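Local coordinates for protein glycoside Hydrolase (Bacteroides plebeius, PDB 5T3B) that probably hydrolyses glycosidic bonds in polysaccharides, as a family 50 glycoside hydrolase of a human gut bacterium, at residues I44-E49 with F55-T60; N213-L218 with F250-I255; D222-W227 with S316-A321. All blocks are in the same frame, centred on the assembly; numbering follows the deposited sequence.

Contact 1: residues I44-E49 with F55-T60. With EDO (1,2-ethanediol), chain P.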
ATOM      1  N   ILE A  44       7.012  -3.654  25.992  1.00 12.35           N
ATOM      2  CA  ILE A  44       6.223  -4.803  25.653  1.00 12.24           C
ATOM      3  C   ILE A  44       4.804  -4.322  25.222  1.00 12.27           C
ATOM      4  O   ILE A  44       4.191  -3.522  25.908  1.00 14.21           O
ATOM      5  CB  ILE A  44       6.062  -5.755  26.810  1.00 16.13           C
ATOM      6  CG1 ILE A  44       7.397  -6.423  27.075  1.00 20.14           C
ATOM      7  CG2 ILE A  44       4.980  -6.812  26.550  1.00 19.21           C
ATOM      8  CD1 ILE A  44       8.048  -7.268  25.951  1.00 24.11           C
ATOM      9  N   VAL A  45       4.367  -4.824  24.063  1.00 11.56           N
ATOM     10  CA  VAL A  45       2.997  -4.644  23.615  1.00 11.25           C
ATOM     11  C   VAL A  45       2.408  -6.029  23.414  1.00 10.98           C
ATOM     12  O   VAL A  45       3.020  -6.898  22.780  1.00 12.30           O
ATOM     13  CB  VAL A  45       2.889  -3.837  22.316  1.00 11.74           C
ATOM     14  CG1 VAL A  45       1.484  -3.839  21.793  1.00 11.92           C
ATOM     15  CG2 VAL A  45       3.401  -2.429  22.544  1.00 12.54           C
ATOM     16  N   GLU A  46       1.264  -6.263  24.018  1.00 10.57           N
ATOM     17  CA  GLU A  46       0.562  -7.517  23.817  1.00 10.57           C
ATOM     18  C   GLU A  46      -0.234  -7.514  22.508  1.00 10.02           C
ATOM     19  O   GLU A  46      -0.913  -6.547  22.200  1.00 11.39           O
ATOM     20  CB  GLU A  46      -0.419  -7.816  24.951  1.00 12.49           C
ATOM     21  CG  GLU A  46       0.204  -8.080  26.328  1.00 15.38           C
ATOM     22  CD  GLU A  46      -0.956  -8.518  27.248  1.00 20.16           C
ATOM     23  OE1 GLU A  46      -1.666  -7.618  27.693  1.00 22.29           O
ATOM     24  OE2 GLU A  46      -1.249  -9.749  27.331  1.00 25.87           O
ATOM     25  N   TYR A  47      -0.192  -8.604  21.752  1.00  9.99           N
ATOM     26  CA  TYR A  47      -1.058  -8.745  20.617  1.00  9.72           C
ATOM     27  C   TYR A  47      -1.565 -10.152  20.405  1.00  9.76           C
ATOM     28  O   TYR A  47      -0.884 -11.102  20.809  1.00 10.52           O
ATOM     29  CB  TYR A  47      -0.440  -8.184  19.323  1.00 10.33           C
ATOM     30  CG  TYR A  47       0.592  -9.071  18.650  1.00 10.32           C
ATOM     31  CD1 TYR A  47       0.177 -10.064  17.775  1.00  9.56           C
ATOM     32  CD2 TYR A  47       1.944  -8.848  18.764  1.00 12.33           C
ATOM     33  CE1 TYR A  47       1.106 -10.823  17.072  1.00 11.80           C
ATOM     34  CE2 TYR A  47       2.851  -9.606  18.044  1.00 13.08           C
ATOM     35  CZ  TYR A  47       2.406 -10.604  17.237  1.00 12.62           C
ATOM     36  OH  TYR A  47       3.326 -11.320  16.513  1.00 15.29           O
ATOM     37  N   ALA A  48      -2.711 -10.258  19.745  1.00  9.83           N
ATOM     38  CA  ALA A  48      -3.309 -11.542  19.391  1.00 10.11           C
ATOM     39  C   ALA A  48      -3.533 -11.562  17.904  1.00  9.29           C
ATOM     40  O   ALA A  48      -3.848 -10.532  17.294  1.00 10.23           O
ATOM     41  CB  ALA A  48      -4.651 -11.765  20.109  1.00 10.35           C
ATOM     42  N   GLU A  49      -3.490 -12.736  17.265  1.00  9.09           N
ATOM     43  CA  GLU A  49      -3.666 -12.808  15.848  1.00 10.21           C
ATOM     44  C   GLU A  49      -5.121 -12.682  15.447  1.00 10.16           C
ATOM     45  O   GLU A  49      -5.423 -12.302  14.325  1.00 11.78           O
ATOM     46  CB  GLU A  49      -3.009 -14.097  15.329  1.00 11.57           C
ATOM     47  CG  GLU A  49      -1.479 -13.981  15.488  1.00 13.44           C
ATOM     48  CD  GLU A  49      -0.725 -15.150  14.879  1.00 14.56           C
ATOM     49  OE1 GLU A  49      -1.129 -16.314  15.029  1.00 15.14           O
ATOM     50  OE2 GLU A  49       0.268 -14.869  14.183  1.00 16.96           O
ATOM     51  N   PHE A  55      -3.052 -13.751  23.697  1.00 11.88           N
ATOM     52  CA  PHE A  55      -2.156 -12.647  23.435  1.00 12.12           C
ATOM     53  C   PHE A  55      -0.735 -13.046  23.810  1.00 13.44           C
ATOM     54  O   PHE A  55      -0.504 -13.780  24.763  1.00 16.02           O
ATOM     55  CB  PHE A  55      -2.524 -11.426  24.278  1.00 12.65           C
ATOM     56  CG  PHE A  55      -3.732 -10.679  23.764  1.00 12.16           C
ATOM     57  CD1 PHE A  55      -5.034 -11.213  23.845  1.00 13.04           C
ATOM     58  CD2 PHE A  55      -3.611  -9.437  23.151  1.00 11.52           C
ATOM     59  CE1 PHE A  55      -6.128 -10.569  23.336  1.00 12.64           C
ATOM     60  CE2 PHE A  55      -4.727  -8.791  22.675  1.00 12.40           C
ATOM     61  CZ  PHE A  55      -5.958  -9.350  22.753  1.00 12.26           C
ATOM     62  N   ILE A  56       0.211 -12.589  22.982  1.00 12.69           N
ATOM     63  CA  ILE A  56       1.599 -12.732  23.250  1.00 13.47           C
ATOM     64  C   ILE A  56       2.230 -11.409  23.581  1.00 14.06           C
ATOM     65  O   ILE A  56       1.709 -10.378  23.178  1.00 17.07           O
ATOM     66  CB  ILE A  56       2.387 -13.375  22.117  1.00 18.55           C
ATOM     67  CG1 ILE A  56       2.410 -12.511  20.871  1.00 20.49           C
ATOM     68  CG2 ILE A  56       1.754 -14.668  21.744  1.00 22.79           C
ATOM     69  CD1 ILE A  56       3.755 -12.229  20.323  1.00 26.42           C
ATOM     70  N   GLU A  57       3.415 -11.432  24.187  1.00 12.97           N
ATOM     71  CA  GLU A  57       4.166 -10.229  24.489  1.00 14.66           C
ATOM     72  C   GLU A  57       5.221  -9.984  23.446  1.00 15.27           C
ATOM     73  O   GLU A  57       6.081 -10.818  23.220  1.00 20.95           O
ATOM     74  CB  GLU A  57       4.863 -10.399  25.837  1.00 16.82           C
ATOM     75  CG  GLU A  57       3.871 -10.485  27.007  1.00 20.45           C
ATOM     76  CD  GLU A  57       4.474 -10.565  28.378  1.00 31.42           C
ATOM     77  OE1 GLU A  57       5.651 -10.874  28.495  1.00 43.64           O
ATOM     78  OE2 GLU A  57       3.738 -10.330  29.338  1.00 47.53           O
ATOM     79  N   ALA A  58       5.171  -8.825  22.801  1.00 13.67           N
ATOM     80  CA  ALA A  58       6.037  -8.438  21.728  1.00 14.09           C
ATOM     81  C   ALA A  58       6.912  -7.244  22.087  1.00 11.00           C
ATOM     82  O   ALA A  58       6.397  -6.192  22.481  1.00 12.81           O
ATOM     83  CB  ALA A  58       5.230  -8.104  20.473  1.00 14.43           C
ATOM     84  N   LYS A  59       8.214  -7.431  21.912  1.00 13.42           N
ATOM     85  CA  LYS A  59       9.131  -6.308  22.042  1.00 12.83           C
ATOM     86  C   LYS A  59       8.834  -5.292  20.989  1.00 12.81           C
ATOM     87  O   LYS A  59       8.703  -5.607  19.783  1.00 14.27           O
ATOM     88  CB  LYS A  59      10.583  -6.735  21.980  1.00 18.17           C
ATOM     89  CG  LYS A  59      11.200  -7.243  23.240  1.00 23.44           C
ATOM     90  CD  LYS A  59      12.737  -7.333  22.977  1.00 28.24           C
ATOM     91  CE  LYS A  59      13.443  -7.675  24.191  1.00 31.77           C
ATOM     92  NZ  LYS A  59      14.788  -8.004  23.689  1.00 31.76           N
ATOM     93  N   THR A  60       8.720  -4.044  21.389  1.00 10.78           N
ATOM     94  CA  THR A  60       8.255  -2.980  20.486  1.00 10.84           C
ATOM     95  C   THR A  60       9.119  -1.733  20.664  1.00 10.52           C
ATOM     96  O   THR A  60       9.497  -1.364  21.790  1.00 12.59           O
ATOM     97  CB  THR A  60       6.766  -2.715  20.829  1.00 11.29           C
ATOM     98  OG1 THR A  60       6.036  -3.919  20.688  1.00 12.31           O
ATOM     99  CG2 THR A  60       6.113  -1.723  20.007  1.00 12.50           C
TER
HETATM  100  C1  EDO P 514      12.346  -6.518  17.025  1.00 35.79           C
HETATM  101  O1  EDO P 514      11.907  -6.489  15.650  1.00 48.68           O
HETATM  102  C2  EDO P 514      11.222  -6.035  17.904  1.00 34.82           C
HETATM  103  O2  EDO P 514      11.353  -4.708  18.553  1.00 24.40           O
HETATM  104  O   HOH W   1       0.412 -11.835  26.966  1.00 30.83           O
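F55 and A48 close the loop end of an antiparallel beta hairpin, strand 39-48 with strand 56-60. This is the tight part. A48 CB stands 3.6 Å from the centroid of the F55 ring, almost on its normal, E46 C lies in plane at the ring edge, and F55 CD2 comes 3.6 Å from A48 N. CG of F55 lies beside its own N (chi1 -76°), which lays the ring back over the strand. R410 adds a cation-pi contact there and a salt bridge to E46. With an alanine here, the A48 methyl and the R410 guanidinium would probably lose their aromatic partner. Further along, I56 CG1 sits over a face of the Y47 ring and A58 CB meets its edge, while V45, A58 and T60 are buried near W366 and helix 412-427. The face bearing I44, E46, E57 and K59 is looser and more solvent-accessible: I44 CG2 rests on E57 CB at 3.7 Å, and the extended K59 chain ends in a salt bridge with E31. Four backbone bonds join the strands. One acceptor does double duty: A58 O takes V45 N at 2.9 Å and also T60 OG1 at 2.9 Å, the hydroxyl coming from above the carbonyl plane.

Contact 2: residues N213-L218 with F250-I255. With EDO (1,2-ethanediol), chain D.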
ATOM      1  N   ASN A 213      -9.663 -17.298  -8.447  1.00 14.06           N
ATOM      2  CA  ASN A 213      -8.294 -17.321  -7.906  1.00 15.23           C
ATOM      3  C   ASN A 213      -7.250 -17.563  -8.960  1.00 15.28           C
ATOM      4  O   ASN A 213      -6.073 -17.398  -8.678  1.00 15.51           O
ATOM      5  CB  ASN A 213      -8.194 -18.281  -6.739  1.00 17.47           C
ATOM      6  CG  ASN A 213      -9.232 -17.920  -5.648  1.00 20.19           C
ATOM      7  OD1 ASN A 213      -9.330 -16.796  -5.238  1.00 21.65           O
ATOM      8  ND2 ASN A 213     -10.049 -18.842  -5.293  1.00 28.54           N
ATOM      9  N   LEU A 214      -7.673 -17.991 -10.145  1.00 13.36           N
ATOM     10  CA  LEU A 214      -6.795 -18.168 -11.293  1.00 13.50           C
ATOM     11  C   LEU A 214      -6.849 -17.000 -12.288  1.00 12.22           C
ATOM     12  O   LEU A 214      -6.349 -17.111 -13.393  1.00 12.87           O
ATOM     13  CB  LEU A 214      -7.096 -19.493 -11.998  1.00 14.98           C
ATOM     14  CG  LEU A 214      -6.984 -20.736 -11.131  1.00 15.66           C
ATOM     15  CD1 LEU A 214      -7.229 -22.008 -11.947  1.00 16.94           C
ATOM     16  CD2 LEU A 214      -5.730 -20.821 -10.259  1.00 17.33           C
ATOM     17  N   LYS A 215      -7.418 -15.875 -11.871  1.00 11.96           N
ATOM     18  CA  LYS A 215      -7.611 -14.780 -12.795  1.00 12.02           C
ATOM     19  C   LYS A 215      -6.338 -14.198 -13.400  1.00 11.10           C
ATOM     20  O   LYS A 215      -6.388 -13.682 -14.500  1.00 11.20           O
ATOM     21  CB  LYS A 215      -8.489 -13.701 -12.219  1.00 13.22           C
ATOM     22  CG  LYS A 215      -7.877 -12.932 -11.080  1.00 14.41           C
ATOM     23  CD  LYS A 215      -8.826 -11.822 -10.683  1.00 18.52           C
ATOM     24  CE  LYS A 215      -8.312 -10.950  -9.665  1.00 21.50           C
ATOM     25  NZ  LYS A 215      -9.586 -10.169  -9.315  1.00 31.09           N
ATOM     26  N   ILE A 216      -5.203 -14.345 -12.718  1.00 10.00           N
ATOM     27  CA  ILE A 216      -4.000 -13.886 -13.323  1.00 10.71           C
ATOM     28  C   ILE A 216      -3.703 -14.609 -14.657  1.00 10.84           C
ATOM     29  O   ILE A 216      -3.014 -14.057 -15.519  1.00 10.99           O
ATOM     30  CB  ILE A 216      -2.789 -14.051 -12.374  1.00 10.34           C
ATOM     31  CG1 ILE A 216      -1.529 -13.313 -12.899  1.00 12.93           C
ATOM     32  CG2 ILE A 216      -2.504 -15.472 -12.060  1.00 11.82           C
ATOM     33  CD1 ILE A 216      -1.681 -11.821 -13.078  1.00 12.76           C
ATOM     34  N   GLY A 217      -4.242 -15.804 -14.858  1.00 10.71           N
ATOM     35  CA  GLY A 217      -4.062 -16.489 -16.109  1.00 11.73           C
ATOM     36  C   GLY A 217      -4.668 -15.809 -17.319  1.00 11.31           C
ATOM     37  O   GLY A 217      -4.341 -16.142 -18.474  1.00 12.14           O
ATOM     38  N   LEU A 218      -5.521 -14.805 -17.081  1.00 10.71           N
ATOM     39  CA  LEU A 218      -6.065 -14.010 -18.165  1.00 11.08           C
ATOM     40  C   LEU A 218      -5.014 -13.235 -18.976  1.00 10.51           C
ATOM     41  O   LEU A 218      -5.238 -12.880 -20.133  1.00 11.90           O
ATOM     42  CB  LEU A 218      -7.104 -13.044 -17.638  1.00 11.45           C
ATOM     43  CG  LEU A 218      -8.381 -13.663 -17.130  1.00 12.88           C
ATOM     44  CD1 LEU A 218      -9.195 -12.665 -16.328  1.00 13.93           C
ATOM     45  CD2 LEU A 218      -9.219 -14.272 -18.244  1.00 13.89           C
ATOM     46  N   PHE A 250      -3.572   2.059  -8.720  1.00  6.75           N
ATOM     47  CA  PHE A 250      -3.362   0.633  -8.533  1.00  7.17           C
ATOM     48  C   PHE A 250      -4.234  -0.094  -9.536  1.00  7.00           C
ATOM     49  O   PHE A 250      -5.388   0.275  -9.751  1.00  7.73           O
ATOM     50  CB  PHE A 250      -3.773   0.181  -7.131  1.00  6.63           C
ATOM     51  CG  PHE A 250      -3.181   1.048  -6.056  1.00  6.05           C
ATOM     52  CD1 PHE A 250      -1.845   0.918  -5.677  1.00  7.44           C
ATOM     53  CD2 PHE A 250      -3.948   2.038  -5.465  1.00  6.67           C
ATOM     54  CE1 PHE A 250      -1.314   1.763  -4.753  1.00  7.30           C
ATOM     55  CE2 PHE A 250      -3.410   2.905  -4.545  1.00  8.10           C
ATOM     56  CZ  PHE A 250      -2.112   2.759  -4.180  1.00  7.46           C
ATOM     57  N   SER A 251      -3.725  -1.163 -10.145  1.00  7.74           N
ATOM     58  CA  SER A 251      -4.477  -1.870 -11.206  1.00  7.90           C
ATOM     59  C   SER A 251      -5.351  -3.045 -10.686  1.00  7.31           C
ATOM     60  O   SER A 251      -6.144  -3.585 -11.438  1.00  8.96           O
ATOM     61  CB  SER A 251      -3.526  -2.366 -12.278  1.00  8.10           C
ATOM     62  OG  SER A 251      -2.569  -3.220 -11.736  1.00  8.91           O
ATOM     63  N   ASP A 252      -5.076  -3.500  -9.458  1.00  7.28           N
ATOM     64  CA  ASP A 252      -5.703  -4.646  -8.849  1.00  7.90           C
ATOM     65  C   ASP A 252      -5.307  -4.619  -7.393  1.00  8.06           C
ATOM     66  O   ASP A 252      -4.580  -3.734  -6.935  1.00  8.97           O
ATOM     67  CB  ASP A 252      -5.333  -5.943  -9.566  1.00  8.57           C
ATOM     68  CG  ASP A 252      -6.268  -6.335 -10.677  1.00 10.09           C
ATOM     69  OD1 ASP A 252      -7.470  -6.476 -10.444  1.00 10.95           O
ATOM     70  OD2 ASP A 252      -5.840  -6.584 -11.862  1.00 10.04           O
ATOM     71  N   ASN A 253      -5.808  -5.625  -6.663  1.00  7.68           N
ATOM     72  CA  ASN A 253      -5.545  -5.726  -5.246  1.00  7.98           C
ATOM     73  C   ASN A 253      -5.387  -7.191  -4.855  1.00  7.55           C
ATOM     74  O   ASN A 253      -6.307  -7.989  -5.083  1.00  9.17           O
ATOM     75  CB  ASN A 253      -6.682  -5.153  -4.437  1.00  8.45           C
ATOM     76  CG  ASN A 253      -6.455  -5.186  -2.930  1.00  8.45           C
ATOM     77  OD1 ASN A 253      -5.448  -4.726  -2.397  1.00  8.32           O
ATOM     78  ND2 ASN A 253      -7.430  -5.749  -2.239  1.00 10.38           N
ATOM     79  N   GLU A 254      -4.210  -7.569  -4.311  1.00  7.25           N
ATOM     80  CA  GLU A 254      -4.058  -8.944  -3.806  1.00  7.76           C
ATOM     81  C   GLU A 254      -4.388 -10.013  -4.826  1.00  8.90           C
ATOM     82  O   GLU A 254      -5.125 -10.963  -4.555  1.00  9.57           O
ATOM     83  CB  GLU A 254      -4.847  -9.124  -2.515  1.00  8.03           C
ATOM     84  CG  GLU A 254      -4.504  -8.129  -1.422  1.00  8.94           C
ATOM     85  CD  GLU A 254      -4.920  -8.535  -0.037  1.00  9.84           C
ATOM     86  OE1 GLU A 254      -5.869  -9.359   0.091  1.00 14.06           O
ATOM     87  OE2 GLU A 254      -4.304  -7.961   0.901  1.00 11.31           O
ATOM     88  N   ILE A 255      -3.747  -9.917  -5.990  1.00  8.03           N
ATOM     89  CA  ILE A 255      -3.867 -10.975  -6.961  1.00  9.09           C
ATOM     90  C   ILE A 255      -3.246 -12.268  -6.393  1.00  9.02           C
ATOM     91  O   ILE A 255      -2.159 -12.255  -5.854  1.00  9.69           O
ATOM     92  CB  ILE A 255      -3.111 -10.583  -8.249  1.00  9.86           C
ATOM     93  CG1 ILE A 255      -3.723  -9.334  -8.907  1.00 10.36           C
ATOM     94  CG2 ILE A 255      -3.080 -11.731  -9.242  1.00 11.73           C
ATOM     95  CD1 ILE A 255      -2.857  -8.752 -10.011  1.00 11.00           C
TER
HETATM   96  C1  EDO D 502      -4.582 -10.014   3.856  1.00 18.13           C
HETATM   97  O1  EDO D 502      -3.654  -9.791   2.811  1.00 13.65           O
HETATM   98  C2  EDO D 502      -5.639 -11.019   3.485  1.00 33.43           C
HETATM   99  O2  EDO D 502      -6.434 -10.411   2.439  1.00 37.37           O
HETATM  100  O   HOH W   2      -9.596  -7.925 -11.133  1.00 12.45           O
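I216 and I255 meet at about a right angle where the 3-10 turns of 213-218 face the irregular segment 250-255. Along I216, CB comes first, 3.9 Å from I255 CG2. With CG1 placed opposite the backbone N (chi1 -169°), the chain then runs past that same methyl, and CD1 at its tip is still 4.1 Å from I255 CG2. One branch of I255 thus receives both ends of the I216 chain. Y314 of helix 300-324 touches both isoleucines, and L264 and F257 also pack on I216. Beside them the contact is polar and indirect. K215 NZ and D252 OD1 are 4.4 Å apart, too far for a salt bridge, but a water accepts from K215 NZ at 2.9 Å and donates to D252 OD1 at 2.7 Å. The other carboxylate oxygen, D252 OD2, is bonded to Y314 OH and the backbone N of L196, fixing the group's rotation. Two residues further on, E254 holds a 1,2-ethanediol, probably from the crystallisation liquor, OE1 to O2 at 2.6 Å and OE2 to O1 at 2.7 Å; OE2 is also hydrogen-bonded to N361 ND2. The N253-E254 pair resembles the Asn-Glu signature of clan GH-A glycosidases, consistent with an active-site cleft.

Contact 3: residues D222-W227 with S316-A321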
ATOM      1  N   ASP A 222      -6.005 -13.972 -25.570  1.00 15.99           N
ATOM      2  CA  ASP A 222      -5.892 -13.071 -26.693  1.00 17.39           C
ATOM      3  C   ASP A 222      -6.418 -11.674 -26.293  1.00 15.51           C
ATOM      4  O   ASP A 222      -7.479 -11.549 -25.708  1.00 17.08           O
ATOM      5  CB  ASP A 222      -6.679 -13.583 -27.876  1.00 22.09           C
ATOM      6  CG  ASP A 222      -5.949 -14.752 -28.623  1.00 27.67           C
ATOM      7  OD1 ASP A 222      -4.850 -15.218 -28.229  1.00 35.02           O
ATOM      8  OD2 ASP A 222      -6.456 -15.182 -29.651  1.00 43.65           O
ATOM      9  N   GLY A 223      -5.635 -10.644 -26.630  1.00 13.60           N
ATOM     10  CA  GLY A 223      -6.097  -9.285 -26.518  1.00 13.93           C
ATOM     11  C   GLY A 223      -5.771  -8.562 -25.212  1.00 11.84           C
ATOM     12  O   GLY A 223      -6.130  -7.406 -25.069  1.00 13.64           O
ATOM     13  N   TRP A 224      -5.058  -9.237 -24.306  1.00 11.03           N
ATOM     14  CA  TRP A 224      -4.737  -8.634 -22.986  1.00 11.64           C
ATOM     15  C   TRP A 224      -3.970  -7.298 -23.172  1.00 12.04           C
ATOM     16  O   TRP A 224      -4.364  -6.272 -22.611  1.00 12.15           O
ATOM     17  CB  TRP A 224      -3.987  -9.624 -22.127  1.00 10.84           C
ATOM     18  CG  TRP A 224      -3.335  -9.052 -20.943  1.00 10.21           C
ATOM     19  CD1 TRP A 224      -2.004  -8.983 -20.733  1.00 11.36           C
ATOM     20  CD2 TRP A 224      -3.935  -8.422 -19.774  1.00 10.66           C
ATOM     21  NE1 TRP A 224      -1.713  -8.404 -19.529  1.00 10.37           N
ATOM     22  CE2 TRP A 224      -2.886  -8.030 -18.928  1.00 10.53           C
ATOM     23  CE3 TRP A 224      -5.234  -8.181 -19.373  1.00 11.22           C
ATOM     24  CZ2 TRP A 224      -3.119  -7.381 -17.713  1.00 10.47           C
ATOM     25  CZ3 TRP A 224      -5.455  -7.556 -18.176  1.00 11.10           C
ATOM     26  CH2 TRP A 224      -4.410  -7.162 -17.377  1.00 10.68           C
ATOM     27  N   ASP A 225      -2.861  -7.350 -23.929  1.00 11.59           N
ATOM     28  CA  ASP A 225      -2.039  -6.146 -24.034  1.00 11.65           C
ATOM     29  C   ASP A 225      -2.824  -4.986 -24.676  1.00 11.53           C
ATOM     30  O   ASP A 225      -2.744  -3.840 -24.217  1.00 12.43           O
ATOM     31  CB  ASP A 225      -0.793  -6.379 -24.885  1.00 12.85           C
ATOM     32  CG  ASP A 225       0.295  -7.190 -24.255  1.00 16.29           C
ATOM     33  OD1 ASP A 225       0.217  -7.603 -23.147  1.00 17.49           O
ATOM     34  OD2 ASP A 225       1.274  -7.572 -25.003  1.00 20.84           O
ATOM     35  N   GLU A 226      -3.555  -5.295 -25.741  1.00 12.01           N
ATOM     36  CA  GLU A 226      -4.323  -4.291 -26.395  1.00 12.77           C
ATOM     37  C   GLU A 226      -5.466  -3.714 -25.552  1.00 11.41           C
ATOM     38  O   GLU A 226      -5.770  -2.517 -25.583  1.00 12.56           O
ATOM     39  CB  GLU A 226      -4.886  -4.778 -27.735  1.00 15.19           C
ATOM     40  CG  GLU A 226      -5.650  -3.747 -28.538  1.00 20.75           C
ATOM     41  CD  GLU A 226      -4.946  -2.389 -28.776  1.00 26.19           C
ATOM     42  OE1 GLU A 226      -3.688  -2.337 -28.977  1.00 30.27           O
ATOM     43  OE2 GLU A 226      -5.704  -1.355 -28.707  1.00 39.75           O
ATOM     44  N   TRP A 227      -6.116  -4.606 -24.812  1.00 11.87           N
ATOM     45  CA  TRP A 227      -7.197  -4.205 -23.962  1.00 11.52           C
ATOM     46  C   TRP A 227      -6.670  -3.206 -22.882  1.00 11.75           C
ATOM     47  O   TRP A 227      -7.298  -2.183 -22.608  1.00 11.63           O
ATOM     48  CB  TRP A 227      -7.899  -5.400 -23.288  1.00 11.62           C
ATOM     49  CG  TRP A 227      -8.938  -4.944 -22.318  1.00 12.16           C
ATOM     50  CD1 TRP A 227     -10.216  -4.625 -22.595  1.00 13.64           C
ATOM     51  CD2 TRP A 227      -8.752  -4.640 -20.960  1.00 12.23           C
ATOM     52  NE1 TRP A 227     -10.855  -4.174 -21.484  1.00 15.87           N
ATOM     53  CE2 TRP A 227      -9.956  -4.147 -20.473  1.00 13.64           C
ATOM     54  CE3 TRP A 227      -7.681  -4.743 -20.092  1.00 12.80           C
ATOM     55  CZ2 TRP A 227     -10.102  -3.704 -19.132  1.00 14.46           C
ATOM     56  CZ3 TRP A 227      -7.834  -4.308 -18.761  1.00 14.19           C
ATOM     57  CH2 TRP A 227      -9.018  -3.777 -18.323  1.00 14.72           C
ATOM     58  N   SER A 316       3.841  -5.501 -17.384  0.50  8.68           N
ATOM     59  CA  SER A 316       4.318  -4.868 -18.564  0.50  8.62           C
ATOM     60  C   SER A 316       3.192  -4.377 -19.447  0.50  8.75           C
ATOM     61  O   SER A 316       3.273  -3.278 -20.024  0.50  9.75           O
ATOM     62  CB  SER A 316       5.262  -5.810 -19.302  0.50  8.82           C
ATOM     63  OG  SER A 316       4.538  -6.932 -19.859  0.50  6.84           O
ATOM     64  N   ALA A 317       2.095  -5.127 -19.528  1.00  8.79           N
ATOM     65  CA  ALA A 317       0.963  -4.668 -20.304  1.00  9.75           C
ATOM     66  C   ALA A 317       0.431  -3.333 -19.782  1.00  9.71           C
ATOM     67  O   ALA A 317       0.042  -2.460 -20.540  1.00 10.11           O
ATOM     68  CB  ALA A 317      -0.168  -5.685 -20.283  1.00 11.21           C
ATOM     69  N   ILE A 318       0.359  -3.208 -18.455  1.00  9.35           N
ATOM     70  CA  ILE A 318      -0.216  -2.030 -17.867  1.00  9.59           C
ATOM     71  C   ILE A 318       0.733  -0.819 -18.006  1.00  9.15           C
ATOM     72  O   ILE A 318       0.340   0.271 -18.369  1.00  9.79           O
ATOM     73  CB  ILE A 318      -0.659  -2.329 -16.435  1.00 10.29           C
ATOM     74  CG1 ILE A 318      -1.801  -3.389 -16.516  1.00 10.75           C
ATOM     75  CG2 ILE A 318      -1.131  -1.038 -15.760  1.00 11.23           C
ATOM     76  CD1 ILE A 318      -2.112  -4.060 -15.188  1.00 13.12           C
ATOM     77  N   LYS A 319       2.028  -1.036 -17.711  1.00  9.55           N
ATOM     78  CA  LYS A 319       2.966   0.029 -17.893  1.00 10.77           C
ATOM     79  C   LYS A 319       3.028   0.492 -19.367  1.00  9.45           C
ATOM     80  O   LYS A 319       3.042   1.702 -19.651  1.00 11.59           O
ATOM     81  CB  LYS A 319       4.346  -0.343 -17.387  1.00 14.34           C
ATOM     82  CG  LYS A 319       5.381   0.765 -17.480  1.00 15.35           C
ATOM     83  CD  LYS A 319       4.978   2.035 -16.695  1.00 21.24           C
ATOM     84  CE  LYS A 319       6.140   3.006 -16.578  1.00 29.85           C
ATOM     85  NZ  LYS A 319       6.961   2.674 -15.413  1.00 32.61           N
ATOM     86  N   ASN A 320       3.051  -0.469 -20.280  1.00 10.18           N
ATOM     87  CA  ASN A 320       3.062  -0.118 -21.727  1.00 10.77           C
ATOM     88  C   ASN A 320       1.789   0.627 -22.125  1.00 10.05           C
ATOM     89  O   ASN A 320       1.797   1.500 -22.950  1.00 12.89           O
ATOM     90  CB  ASN A 320       3.339  -1.349 -22.559  1.00 12.76           C
ATOM     91  CG  ASN A 320       4.774  -1.810 -22.364  1.00 16.54           C
ATOM     92  OD1 ASN A 320       5.650  -0.987 -22.170  1.00 20.45           O
ATOM     93  ND2 ASN A 320       5.046  -3.098 -22.489  1.00 22.01           N
ATOM     94  N   ALA A 321       0.669   0.267 -21.503  1.00 10.14           N
ATOM     95  CA  ALA A 321      -0.569   0.987 -21.719  1.00 10.82           C
ATOM     96  C   ALA A 321      -0.493   2.438 -21.252  1.00  9.43           C
ATOM     97  O   ALA A 321      -0.978   3.318 -21.938  1.00 11.33           O
ATOM     98  CB  ALA A 321      -1.727   0.312 -21.036  1.00 11.06           C
TER
HETATM   99  O   HOH W   3      -0.263  -2.899 -23.250  1.00 12.29           O
HETATM  100  O   HOH W   4       2.131  -8.336 -21.671  1.00 30.54           O
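Two torsions bring W224 and D225 round A317: the indole of W224 is swung opposite its backbone N (chi1 166°), while the carboxylate of D225 turns back beside its own N (chi1 -74°). The result is a close helix-helix contact between the first turn of helix 224-232, which starts right after the N-cap residue G223, and the later part of helix 300-324, with D225 CA just 5.0 Å from A317 CA. The small methyl of A317 allows this approach. Its CB meets two neighbouring groups, W224 NE1 at 3.2 Å and D225 OD1 at 3.5 Å, and it lies obliquely to the indole, touching CD1 and CE2 as well. The indole N-H is given to K313 O, one turn earlier than A317 on helix 300-324, a bond that probably fixes the ring's rotation. On the six-membered portion, W224 CZ2 is 4.3 Å from I318 CD1. F199 of helix 195-203 meets W224 edge-to-face, and C228 packs on A317 and I318. The outer edge, where D225 is exposed, is wetter. A water donates to D225 OD1, though its onward link to S316 OG is weak. A second water bridges the two backbones, donating to D225 O at 2.8 Å and to A317 O at 2.8 Å.

From the N terminus, contact 1 comes first and closes a five-residue loop, completing the hairpin of strands 39-48 and 56-60 before the other two begin. Contact 2 then opens at 213-218. Contact 3 opens at 222-227, inside the loop that 250-255 closes, but ends at 316-321, well beyond it, so the two cross. Their centres lie 14 Å apart and they touch, S251 OG resting 3.6 Å from I318 CD1. Together they tie the loops before and after helix 224-232, and that helix itself, to the region of helix 300-324. Contact 1 lies apart, across the chain's centre from contact 3, their centres about 45 Å apart.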